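PDB 5CE8: branched-chain amino acid aminotransferase from Thermoproteus uzoniensis, which probably transfers the amino group of leucine, isoleucine or valine to 2-oxoglutarate, using pyridoxal 5'-phosphate as cofactor, in branched-chain amino acid metabolism. Local coordinates for residues Ser70-Ile74 against Pro158-Ala163; Lys14-Asp18 against Ser125-Ala129; Glu191-Val195 against Ser243-Leu249. One frame throughout, in Å; residues are numbered along the deposited sequence.

Contact 1: residues Ser70-Ile74 against Pro158-Ala163. With PLP (pyridoxal-5'-phosphate), chain D.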
loop_
_atom_site.group_PDB
_atom_site.type_symbol
_atom_site.label_atom_id
_atom_site.label_comp_id
_atom_site.label_asym_id
_atom_site.label_seq_id
_atom_site.Cartn_x
_atom_site.Cartn_y
_atom_site.Cartn_z
ATOM N N SER A 70 13.823 -23.691 5.199
ATOM C CA SER A 70 12.636 -23.516 4.289
ATOM C C SER A 70 11.462 -24.295 4.741
ATOM O O SER A 70 10.364 -23.746 4.816
ATOM C CB SER A 70 12.966 -23.814 2.856
ATOM O OG SER A 70 13.680 -22.666 2.294
ATOM N N ALA A 71 11.679 -25.548 5.137
ATOM C CA ALA A 71 10.583 -26.384 5.643
ATOM C C ALA A 71 9.971 -25.857 6.977
ATOM O O ALA A 71 8.761 -25.816 7.180
ATOM C CB ALA A 71 11.069 -27.858 5.874
ATOM N N LYS A 72 10.819 -25.531 7.893
ATOM C CA LYS A 72 10.314 -25.101 9.226
ATOM C C LYS A 72 9.565 -23.780 9.051
ATOM O O LYS A 72 8.600 -23.467 9.744
ATOM C CB LYS A 72 11.502 -24.879 10.160
ATOM C CG LYS A 72 11.170 -24.054 11.426
ATOM C CD LYS A 72 12.416 -23.457 12.087
ATOM C CE LYS A 72 12.794 -24.192 13.361
ATOM N NZ LYS A 72 11.976 -23.732 14.508
ATOM N N ILE A 73 10.037 -22.973 8.128
ATOM C CA ILE A 73 9.302 -21.752 7.782
ATOM C C ILE A 73 7.838 -22.080 7.318
ATOM O O ILE A 73 6.876 -21.441 7.793
ATOM C CB ILE A 73 10.111 -20.960 6.743
ATOM C CG1 ILE A 73 11.313 -20.348 7.439
ATOM C CG2 ILE A 73 9.279 -19.868 6.177
ATOM C CD1 ILE A 73 12.205 -19.527 6.530
ATOM N N ILE A 74 7.678 -23.077 6.468
ATOM C CA ILE A 74 6.340 -23.376 5.872
ATOM C C ILE A 74 5.553 -24.372 6.718
ATOM O O ILE A 74 4.406 -24.567 6.448
ATOM C CB ILE A 74 6.381 -23.793 4.344
ATOM C CG1 ILE A 74 6.995 -25.195 4.032
ATOM C CG2 ILE A 74 6.998 -22.675 3.530
ATOM C CD1 ILE A 74 6.485 -25.818 2.742
ATOM N N PRO A 158 5.835 -16.903 2.598
ATOM C CA PRO A 158 7.110 -16.714 3.301
ATOM C C PRO A 158 8.245 -16.820 2.351
ATOM O O PRO A 158 8.915 -17.851 2.253
ATOM C CB PRO A 158 7.103 -17.794 4.424
ATOM C CG PRO A 158 6.096 -18.708 4.052
ATOM C CD PRO A 158 5.152 -18.095 3.076
ATOM N N VAL A 159 8.435 -15.701 1.624
ATOM C CA VAL A 159 9.332 -15.596 0.540
ATOM C C VAL A 159 10.764 -16.006 0.787
ATOM O O VAL A 159 11.429 -16.523 -0.099
ATOM C CB VAL A 159 9.307 -14.249 -0.110
ATOM C CG1 VAL A 159 8.076 -14.251 -0.955
ATOM C CG2 VAL A 159 9.324 -13.111 0.902
ATOM N N MET A 160 11.207 -15.899 2.026
ATOM C CA MET A 160 12.585 -16.320 2.373
ATOM C C MET A 160 12.696 -17.833 2.296
ATOM O O MET A 160 13.751 -18.324 2.349
ATOM C CB MET A 160 12.924 -15.844 3.773
ATOM C CG MET A 160 12.888 -14.301 3.817
ATOM S SD MET A 160 13.731 -13.343 5.090
ATOM C CE MET A 160 15.059 -14.462 5.463
ATOM N N ALA A 161 11.603 -18.546 2.315
ATOM C CA ALA A 161 11.684 -19.983 2.163
ATOM C C ALA A 161 11.730 -20.273 0.683
ATOM O O ALA A 161 10.963 -19.668 -0.062
ATOM C CB ALA A 161 10.499 -20.600 2.748
ATOM N N LYS A 162 12.517 -21.281 0.283
ATOM C CA LYS A 162 12.610 -21.725 -1.111
ATOM C C LYS A 162 11.487 -22.692 -1.325
ATOM O O LYS A 162 11.637 -23.948 -1.392
ATOM C CB LYS A 162 13.990 -22.262 -1.363
ATOM C CG LYS A 162 14.349 -22.202 -2.857
ATOM C CD LYS A 162 15.904 -22.351 -3.048
ATOM C CE LYS A 162 16.309 -22.306 -4.476
ATOM N NZ LYS A 162 16.136 -20.900 -4.970
ATOM N N ALA A 163 10.317 -22.140 -1.407
ATOM C CA ALA A 163 9.104 -22.945 -1.362
ATOM C C ALA A 163 8.360 -22.970 -2.671
ATOM O O ALA A 163 8.146 -21.947 -3.270
ATOM C CB ALA A 163 8.200 -22.471 -0.219
HETATM N N1 PLP D . 16.315 -15.799 -5.824
HETATM C C2 PLP D . 15.283 -16.629 -5.700
HETATM C C2A PLP D . 13.875 -16.127 -5.810
HETATM C C3 PLP D . 15.491 -18.063 -5.554
HETATM O O3 PLP D . 14.398 -18.925 -5.523
HETATM C C4 PLP D . 16.891 -18.564 -5.488
HETATM C C4A PLP D . 17.234 -20.030 -5.316
HETATM C C5 PLP D . 17.954 -17.525 -5.603
HETATM C C6 PLP D . 17.560 -16.168 -5.773
HETATM C C5A PLP D . 19.429 -17.808 -5.631
HETATM O O4P PLP D . 19.847 -18.521 -4.524
HETATM P P PLP D . 21.181 -19.356 -4.618
HETATM O O1P PLP D . 21.075 -20.399 -5.782
HETATM O O2P PLP D . 22.283 -18.386 -4.664
HETATM O O3P PLP D . 21.285 -20.210 -3.385
HETATM O O HOH W 1 14.964 -20.554 3.477
#
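Ser70, on the last turn of helix 60-74, takes the backbone of Lys162 by its hydroxyl: Lys162 N lies 2.7 Å from Ser70 OG, and the N-H points nearly straight at it (167°). With chi1 at -78°, OG sits beside Ser70's own backbone N and reaches the loop. A second proton comes to the same oxygen from water 1, which is 2.7 Å from Ser70 OG and also donates to Met160 O. The hydroxyl therefore accepts two bonds, one from Lys162 N and one from the water that also ties it to Met160 O, while a weak bond joins it to Arg66 O.

Apolar contact flanks this polar group. The Ile73 and Pro158 side chains slide past each other in opposite directions, and Ile73 touches with its CG2 branch; CG2 to Pro158 CB, at 3.5 Å, is tighter than normal van der Waals contact. The same methyl meets Ala161 CB at 3.7 Å. Ile74 crosses Pro158 at about a right angle, and its CG2 is 3.9 Å from Ala163 CB.

The loop shapes itself by a type I turn from Pro158 to Ala161, closed by Ala161 N to Pro158 O (2.8 Å), followed by an inverse gamma turn centred on Lys162. From there the lysine chain leads away from the helix, extended as far as CE and bent at chi4 (71°), to a covalent bond between Lys162 NZ and C4A of the cofactor, 1.4 Å long. This linkage is consistent with the internal aldimine of class-IV pyridoxal-phosphate aminotransferases; Arg66, Tyr167, Ile223, Thr224 and Thr260 bind the same cofactor.

Contact 2: residues Lys14-Asp18 against Ser125-Ala129; sequences KVWLD and SVAIA
Asp18 and Ser125 face each other where strand 14-17 ends and the antiparallel strand 125-132 begins. The carboxylate of Asp18 works as a two-pronged acceptor: Val126 N meets OD1 at 2.9 Å and Ser125 OG gives its proton to OD2 at 2.6 Å. Both donors come to the syn sides but stand out of the carboxylate plane, by 32° and 24°. A third bond, from Asp18 N to Val126 O (3.0 Å), is nearly linear, so the aspartate holds the neighbouring strand by backbone and side chain together.

Trp16 and Ile128 form a hydrogen-bonded pair, and their side chains lie side by side, pointing the same way. Trp16 CG is anti to its own backbone N (chi1 -171°), which turns the indole along the partner strand toward Val126. Ile128 CD1 approaches the ring obliquely near its rim, 4.0 Å from Trp16 CE3. The benzo part of the indole reaches further, crossing Val126 obliquely, with CZ3 4.0 Å from Val126 CB. Trp16 N bonds to Ile128 O at 2.9 Å.

On the other face of the sheet two alanines of strand 125-132 meet Leu17 and Val15. Leu17 CD1 reaches Ala127 CB at 3.9 Å across a non-hydrogen-bonded pair, and Val15 CG2 touches Ala129 CB.

In the sheet, strand 14-17 lies between strands 20-23 and 125-132, the latter bonding onward to 102-109. Helix 82-95 packs on the Trp16 face through Ala88 and Thr92, and Tyr80 meets the indole edge-to-face; Val31 and Leu32 of a neighbouring subunit pack on Ala127 and Ala129.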
loop_
_atom_site.group_PDB
_atom_site.type_symbol
_atom_site.label_atom_id
_atom_site.label_comp_id
_atom_site.label_asym_id
_atom_site.label_seq_id
_atom_site.Cartn_x
_atom_site.Cartn_y
_atom_site.Cartn_z
ATOM N N LYS A 14 20.063 -42.645 -11.698
ATOM C CA LYS A 14 19.549 -42.991 -10.358
ATOM C C LYS A 14 19.229 -41.683 -9.634
ATOM O O LYS A 14 19.953 -40.730 -9.815
ATOM C CB LYS A 14 20.628 -43.723 -9.547
ATOM C CG LYS A 14 20.923 -45.228 -9.842
ATOM C CD LYS A 14 19.727 -46.125 -9.912
ATOM C CE LYS A 14 20.323 -47.539 -10.183
ATOM N NZ LYS A 14 19.273 -48.574 -10.362
ATOM N N VAL A 15 18.140 -41.665 -8.869
ATOM C CA VAL A 15 17.650 -40.541 -8.095
ATOM C C VAL A 15 17.356 -41.061 -6.690
ATOM O O VAL A 15 16.896 -42.184 -6.480
ATOM C CB VAL A 15 16.323 -39.984 -8.732
ATOM C CG1 VAL A 15 15.585 -39.053 -7.762
ATOM C CG2 VAL A 15 16.601 -39.252 -10.103
ATOM N N TRP A 16 17.662 -40.253 -5.711
ATOM C CA TRP A 16 17.396 -40.640 -4.344
ATOM C C TRP A 16 15.990 -40.223 -3.973
ATOM O O TRP A 16 15.543 -39.065 -4.124
ATOM C CB TRP A 16 18.505 -40.063 -3.466
ATOM C CG TRP A 16 18.667 -40.408 -2.045
ATOM C CD1 TRP A 16 19.656 -41.167 -1.542
ATOM C CD2 TRP A 16 17.999 -39.833 -0.898
ATOM N NE1 TRP A 16 19.584 -41.167 -0.186
ATOM C CE2 TRP A 16 18.600 -40.352 0.241
ATOM C CE3 TRP A 16 16.957 -38.971 -0.731
ATOM C CZ2 TRP A 16 18.208 -40.015 1.530
ATOM C CZ3 TRP A 16 16.589 -38.621 0.578
ATOM C CH2 TRP A 16 17.177 -39.165 1.668
ATOM N N LEU A 17 15.301 -41.187 -3.398
ATOM C CA LEU A 17 13.994 -41.016 -2.959
ATOM C C LEU A 17 13.867 -41.678 -1.608
ATOM O O LEU A 17 13.972 -42.902 -1.484
ATOM C CB LEU A 17 13.133 -41.648 -4.007
ATOM C CG LEU A 17 11.642 -41.487 -3.828
ATOM C CD1 LEU A 17 11.337 -40.122 -3.320
ATOM C CD2 LEU A 17 10.877 -41.704 -5.124
ATOM N N ASP A 18 13.691 -40.881 -0.576
ATOM C CA ASP A 18 13.545 -41.410 0.748
ATOM C C ASP A 18 14.503 -42.514 1.187
ATOM O O ASP A 18 14.127 -43.607 1.705
ATOM C CB ASP A 18 12.099 -41.808 0.945
ATOM C CG ASP A 18 11.229 -40.599 1.296
ATOM O OD1 ASP A 18 11.768 -39.519 1.529
ATOM O OD2 ASP A 18 10.014 -40.746 1.315
ATOM N N SER A 125 8.479 -36.425 2.044
ATOM C CA SER A 125 9.509 -37.207 1.358
ATOM C C SER A 125 10.564 -36.260 0.794
ATOM O O SER A 125 10.279 -35.084 0.553
ATOM C CB SER A 125 8.910 -38.031 0.235
ATOM O OG SER A 125 8.108 -39.089 0.698
ATOM N N VAL A 126 11.781 -36.762 0.584
ATOM C CA VAL A 126 12.809 -36.020 -0.088
ATOM C C VAL A 126 13.301 -36.813 -1.302
ATOM O O VAL A 126 13.544 -37.982 -1.241
ATOM C CB VAL A 126 13.951 -35.584 0.785
ATOM C CG1 VAL A 126 14.996 -34.828 -0.062
ATOM C CG2 VAL A 126 13.450 -34.682 1.915
ATOM N N ALA A 127 13.311 -36.186 -2.452
ATOM C CA ALA A 127 13.967 -36.769 -3.653
ATOM C C ALA A 127 15.080 -35.844 -4.056
ATOM O O ALA A 127 14.959 -34.555 -3.929
ATOM C CB ALA A 127 12.973 -36.931 -4.780
ATOM N N ILE A 128 16.146 -36.448 -4.539
ATOM C CA ILE A 128 17.362 -35.745 -4.932
ATOM C C ILE A 128 17.863 -36.324 -6.202
ATOM O O ILE A 128 18.264 -37.503 -6.294
ATOM C CB ILE A 128 18.527 -35.844 -3.984
ATOM C CG1 ILE A 128 18.257 -35.188 -2.675
ATOM C CG2 ILE A 128 19.802 -35.232 -4.607
ATOM C CD1 ILE A 128 19.100 -35.743 -1.539
ATOM N N ALA A 129 17.845 -35.456 -7.181
ATOM C CA ALA A 129 18.318 -35.720 -8.533
ATOM C C ALA A 129 19.509 -34.856 -8.846
ATOM O O ALA A 129 19.555 -33.643 -8.454
ATOM C CB ALA A 129 17.240 -35.393 -9.515
#

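Contact 3: residues Glu191-Val195 against Ser243-Leu249; sequences EGKVV and SITREEL
Val194 packs against the capped start of helix 246-250, where Thr245 and Glu248 make a capping box. Thr245, the N-cap residue, accepts from Glu248 N at its OG1 (3.2 Å). In return Thr245 N donates to Glu248 OE1 at 2.8 Å, meeting it on the anti side and 32° out of the carboxylate plane. Two reciprocal bonds thus close the first turn and satisfy two backbone N-H groups, each by the side chain of the other residue.

The valine touches the residues just before and within that turn. Val194 N donates to Ile244 O at 2.9 Å, arriving nearly along the C=O axis, although the N-H...O angle is only 145°. Beside this bond the two side chains touch, Val194 CB lying 3.9 Å from Ile244 CG2. The CG2 branch of Val194, anti to the carbonyl carbon, extends over the backbone of Thr245 and Arg246 and comes within 4.2 Å of Leu249 CD1.

The contact joins strand 194-197, of the mixed sheet, to the short connection that follows strand 239-241. Ile186, Leu188 and Ile202 of that sheet also pack on Val194, while Ile204 packs on Ile244 and Leu249.

Two waters bridge the backbones. Water 3 donates to Val194 O (2.7 Å) and accepts from Ile244 N; water 2 links Gly192 O to Arg246 N in the same sense. Further out, the aliphatic part of Lys193 lies by Ser243, Lys193 CG to Ser243 CB 4.0 Å, and its chain bends back so that NZ donates to Glu191 O. Ser243 OG bonds to Asp217. Arg246 makes a salt bridge with Asp271, a hydrogen bond with Ser148 and a cation-pi contact with Trp149, the last two of a neighbouring subunit.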
loop_
_atom_site.group_PDB
_atom_site.type_symbol
_atom_site.label_atom_id
_atom_site.label_comp_id
_atom_site.label_asym_id
_atom_site.label_seq_id
_atom_site.Cartn_x
_atom_site.Cartn_y
_atom_site.Cartn_z
ATOM N N GLU A 191 6.441 -2.494 -2.603
ATOM C CA GLU A 191 6.783 -1.127 -2.200
ATOM C C GLU A 191 7.557 -0.456 -3.337
ATOM O O GLU A 191 7.974 0.701 -3.214
ATOM C CB GLU A 191 7.617 -1.135 -0.904
ATOM C CG GLU A 191 6.861 -1.667 0.358
ATOM C CD GLU A 191 6.912 -3.181 0.574
ATOM O OE1 GLU A 191 7.544 -3.882 -0.256
ATOM O OE2 GLU A 191 6.294 -3.706 1.620
ATOM N N GLY A 192 7.796 -1.176 -4.406
ATOM C CA GLY A 192 8.356 -0.601 -5.620
ATOM C C GLY A 192 9.858 -0.645 -5.797
ATOM O O GLY A 192 10.352 -0.036 -6.691
ATOM N N LYS A 193 10.568 -1.386 -4.928
ATOM C CA LYS A 193 12.010 -1.475 -4.902
ATOM C C LYS A 193 12.378 -2.738 -5.645
ATOM O O LYS A 193 11.661 -3.739 -5.481
ATOM C CB LYS A 193 12.600 -1.671 -3.539
ATOM C CG LYS A 193 12.209 -0.687 -2.465
ATOM C CD LYS A 193 12.444 0.787 -2.842
ATOM C CE LYS A 193 11.926 1.649 -1.671
ATOM N NZ LYS A 193 10.425 1.661 -1.698
ATOM N N VAL A 194 13.478 -2.679 -6.414
ATOM C CA VAL A 194 14.041 -3.884 -7.141
ATOM C C VAL A 194 14.389 -4.973 -6.118
ATOM O O VAL A 194 15.105 -4.745 -5.130
ATOM C CB VAL A 194 15.315 -3.473 -7.945
ATOM C CG1 VAL A 194 16.053 -4.672 -8.615
ATOM C CG2 VAL A 194 14.974 -2.491 -9.020
ATOM N N VAL A 195 13.958 -6.202 -6.335
ATOM C CA VAL A 195 14.406 -7.233 -5.432
ATOM C C VAL A 195 15.108 -8.476 -6.039
ATOM O O VAL A 195 16.057 -8.970 -5.449
ATOM C CB VAL A 195 13.338 -7.653 -4.432
ATOM C CG1 VAL A 195 13.179 -6.582 -3.384
ATOM C CG2 VAL A 195 12.004 -7.925 -5.097
ATOM N N SER A 243 18.040 -0.844 -0.143
ATOM C CA SER A 243 17.042 -0.927 -1.183
ATOM C C SER A 243 17.509 -0.262 -2.457
ATOM O O SER A 243 18.270 0.753 -2.375
ATOM C CB SER A 243 15.747 -0.331 -0.727
ATOM O OG SER A 243 15.344 -1.045 0.406
ATOM N N ILE A 244 17.185 -0.899 -3.588
ATOM C CA ILE A 244 17.528 -0.400 -4.901
ATOM C C ILE A 244 16.297 0.116 -5.646
ATOM O O ILE A 244 15.402 -0.604 -5.780
ATOM C CB ILE A 244 18.209 -1.544 -5.715
ATOM C CG1 ILE A 244 19.623 -1.707 -5.163
ATOM C CG2 ILE A 244 18.364 -1.133 -7.173
ATOM C CD1 ILE A 244 20.320 -2.909 -5.697
ATOM N N THR A 245 16.300 1.333 -6.222
ATOM C CA THR A 245 15.188 1.697 -7.078
ATOM C C THR A 245 15.471 1.319 -8.567
ATOM O O THR A 245 16.570 1.093 -8.963
ATOM C CB THR A 245 14.950 3.171 -7.022
ATOM O OG1 THR A 245 16.131 3.790 -7.471
ATOM C CG2 THR A 245 14.690 3.590 -5.609
ATOM N N ARG A 246 14.424 1.331 -9.351
ATOM C CA ARG A 246 14.537 1.315 -10.741
ATOM C C ARG A 246 15.512 2.389 -11.360
ATOM O O ARG A 246 16.325 2.040 -12.147
ATOM C CB ARG A 246 13.155 1.412 -11.239
ATOM C CG ARG A 246 12.893 1.633 -12.708
ATOM C CD ARG A 246 11.351 1.777 -12.724
ATOM N NE ARG A 246 11.045 1.193 -13.922
ATOM C CZ ARG A 246 10.062 0.407 -14.238
ATOM N NH1 ARG A 246 8.936 0.247 -13.529
ATOM N NH2 ARG A 246 10.265 -0.065 -15.456
ATOM N N GLU A 247 15.391 3.633 -10.943
ATOM C CA GLU A 247 16.343 4.712 -11.271
ATOM C C GLU A 247 17.829 4.406 -11.031
ATOM O O GLU A 247 18.636 4.656 -11.895
ATOM C CB GLU A 247 15.939 6.076 -10.624
ATOM C CG GLU A 247 14.464 6.460 -10.938
ATOM C CD GLU A 247 13.615 6.134 -9.790
ATOM O OE1 GLU A 247 13.284 4.927 -9.645
ATOM O OE2 GLU A 247 13.349 7.075 -9.044
ATOM N N GLU A 248 18.169 3.751 -9.954
ATOM C CA GLU A 248 19.548 3.354 -9.624
ATOM C C GLU A 248 19.941 2.204 -10.523
ATOM O O GLU A 248 21.109 2.053 -10.844
ATOM C CB GLU A 248 19.689 2.926 -8.154
ATOM C CG GLU A 248 19.391 4.054 -7.201
ATOM C CD GLU A 248 19.340 3.605 -5.786
ATOM O OE1 GLU A 248 18.739 2.522 -5.531
ATOM O OE2 GLU A 248 19.845 4.387 -4.892
ATOM N N LEU A 249 18.993 1.409 -10.964
ATOM C CA LEU A 249 19.370 0.325 -11.885
ATOM C C LEU A 249 19.762 0.917 -13.318
ATOM O O LEU A 249 20.772 0.503 -13.992
ATOM C CB LEU A 249 18.191 -0.592 -12.096
ATOM C CG LEU A 249 18.297 -2.106 -11.849
ATOM C CD1 LEU A 249 17.130 -2.748 -12.591
ATOM C CD2 LEU A 249 19.605 -2.742 -12.263
HETATM O O HOH W 2 11.387 1.692 -8.596
HETATM O O HOH W 3 15.553 -3.261 -2.862
#

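Contact 1 is the one that carries the cofactor, since its loop 158-163 holds the lysine bonded to it. Contact 2 lies in the seven-stranded antiparallel sheet, its centre about 20 Å from that of contact 1 and the nearest atoms about 8 Å apart. Its segments alternate with those of contact 1 along the chain. Contact 3 belongs to the mixed sheet, about 39 Å from contact 2 between centres and on the opposite side of the chain's centre; its Val194 side chain is about 11 Å from the cofactor. Contacts 1 and 3 are about 24 Å apart between centres within one chain, nearest atoms about 8 Å, but between subunits they meet: Glu247 OE2 of one copy accepts from Met160 N of another.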